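Local coordinates for protein probable oxidoreductase (Pseudomonas aeruginosa, PDB 4B7C) that is probably an NADP-dependent oxidoreductase of the medium-chain dehydrogenase/reductase family, its substrate not established, at residues V221-V226 and V245-I250. Residues are numbered along the deposited sequence; the frame is centred on the assembly and turned at random.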
# COMPACT_ATOMS: atom_id res chain seq x y z
N VAL B 221 3.87 11.65 5.82
CA VAL B 221 3.00 10.67 6.48
C VAL B 221 1.57 11.09 6.30
O VAL B 221 1.21 12.23 6.59
CB VAL B 221 3.28 10.52 7.98
CG1 VAL B 221 2.28 9.55 8.61
CG2 VAL B 221 4.71 10.07 8.22
N PHE B 222 0.76 10.17 5.80
CA PHE B 222 -0.67 10.35 5.76
C PHE B 222 -1.35 9.35 6.69
O PHE B 222 -1.27 8.13 6.50
CB PHE B 222 -1.24 10.24 4.34
CG PHE B 222 -2.73 10.42 4.26
CD1 PHE B 222 -3.37 11.45 4.95
CD2 PHE B 222 -3.50 9.58 3.48
CE1 PHE B 222 -4.73 11.61 4.87
CE2 PHE B 222 -4.87 9.74 3.40
CZ PHE B 222 -5.49 10.76 4.10
N PHE B 223 -2.01 9.90 7.70
CA PHE B 223 -2.79 9.13 8.66
C PHE B 223 -4.22 9.17 8.18
O PHE B 223 -4.90 10.19 8.30
CB PHE B 223 -2.66 9.75 10.07
CG PHE B 223 -3.13 8.85 11.20
CD1 PHE B 223 -4.45 8.50 11.33
CD2 PHE B 223 -2.23 8.40 12.16
CE1 PHE B 223 -4.87 7.68 12.37
CE2 PHE B 223 -2.65 7.59 13.20
CZ PHE B 223 -3.96 7.22 13.29
N ASP B 224 -4.70 8.03 7.68
CA ASP B 224 -6.02 7.97 7.04
C ASP B 224 -7.09 7.28 7.87
O ASP B 224 -7.00 6.08 8.18
CB ASP B 224 -5.95 7.29 5.66
CG ASP B 224 -7.22 7.49 4.84
OD1 ASP B 224 -8.02 8.41 5.14
OD2 ASP B 224 -7.43 6.74 3.86
N ASN B 225 -8.11 8.06 8.23
CA ASN B 225 -9.28 7.56 8.95
C ASN B 225 -10.54 7.52 8.10
O ASN B 225 -11.55 7.00 8.53
CB ASN B 225 -9.57 8.44 10.18
CG ASN B 225 -8.46 8.38 11.20
OD1 ASN B 225 -8.18 7.31 11.74
ND2 ASN B 225 -7.80 9.51 11.43
N VAL B 226 -10.47 8.10 6.90
CA VAL B 226 -11.70 8.35 6.12
C VAL B 226 -11.72 7.71 4.74
O VAL B 226 -12.77 7.25 4.29
CB VAL B 226 -11.97 9.88 5.99
CG1 VAL B 226 -11.94 10.54 7.37
CG2 VAL B 226 -10.97 10.54 5.07
N VAL B 245 -0.72 5.32 6.53
CA VAL B 245 -1.28 4.36 7.47
C VAL B 245 -2.79 4.39 7.39
O VAL B 245 -3.43 5.44 7.53
CB VAL B 245 -0.77 4.59 8.92
CG1 VAL B 245 -1.00 6.00 9.38
CG2 VAL B 245 -1.44 3.60 9.86
N LEU B 246 -3.36 3.21 7.14
CA LEU B 246 -4.80 3.04 7.04
C LEU B 246 -5.36 2.52 8.37
O LEU B 246 -5.03 1.40 8.80
CB LEU B 246 -5.18 2.06 5.93
CG LEU B 246 -4.63 2.35 4.54
CD1 LEU B 246 -5.10 1.24 3.59
CD2 LEU B 246 -5.05 3.73 4.05
N CYS B 247 -6.22 3.32 8.99
CA CYS B 247 -6.87 2.96 10.26
C CYS B 247 -8.36 2.77 10.12
O CYS B 247 -8.99 2.13 10.95
CB CYS B 247 -6.63 4.05 11.29
SG CYS B 247 -4.94 4.09 11.84
N GLY B 248 -8.93 3.33 9.05
CA GLY B 248 -10.35 3.17 8.77
C GLY B 248 -10.76 3.87 7.49
O GLY B 248 -9.91 4.49 6.82
N ALA B 249 -12.04 3.78 7.16
CA ALA B 249 -12.64 4.47 5.99
C ALA B 249 -14.10 4.90 6.23
O ALA B 249 -15.06 4.30 5.71
CB ALA B 249 -12.53 3.58 4.76
N ILE B 250 -14.26 5.99 6.98
CA ILE B 250 -15.59 6.42 7.44
C ILE B 250 -16.50 6.85 6.29
O ILE B 250 -17.71 6.63 6.32
CB ILE B 250 -15.48 7.64 8.40
CG1 ILE B 250 -14.81 7.27 9.72
CG2 ILE B 250 -16.85 8.21 8.72
CD1 ILE B 250 -14.23 8.44 10.50
O HOH W 1 -8.94 4.41 3.97
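Asp224 O takes two backbone N-H groups from segment 245-250: a straight one from Cys247 N at 3.0 Å and a weak one from Gly248 N at 3.5 Å. The two parallel strands end here. Upstream their pairing is regular, with Val245 N bonded to Phe222 O and Asp224 N to Val245 O, both 2.9 Å; beyond it the loops stay together through Ile250 N, which meets a lone pair of Asn225 O in the carbonyl plane.

Asp224 and Leu246 lie side by side on one face, with OD2 3.8 Å from Leu246 CD2. A water links that same OD2 to Gly248 O, donating to both. OD1 closes an Asx turn, accepting from Val226 N, which comes from above the carboxylate plane, and it is also hydrogen-bonded to Ser156 OG and Gly227 N. These partners pin the carboxylate's rotation.

With CG anti to the backbone N (chi1 -165°), the Phe223 ring lies on the other face, the one that also carries Val245, and Val245 CG1 reaches its CD2 at 3.9 Å. Cys247 SG lies obliquely by the far end of the ring, 3.6 Å from CZ.

Strands 219-224 and 242-246 are neighbours in the six-stranded parallel Rossmann sheet, between 152-155 and 274-277. Helices 132-145 and 161-172 pack over Phe223, helix 228-235 against Phe222 and Asp224, and Tyr265 of the second subunit against Leu246.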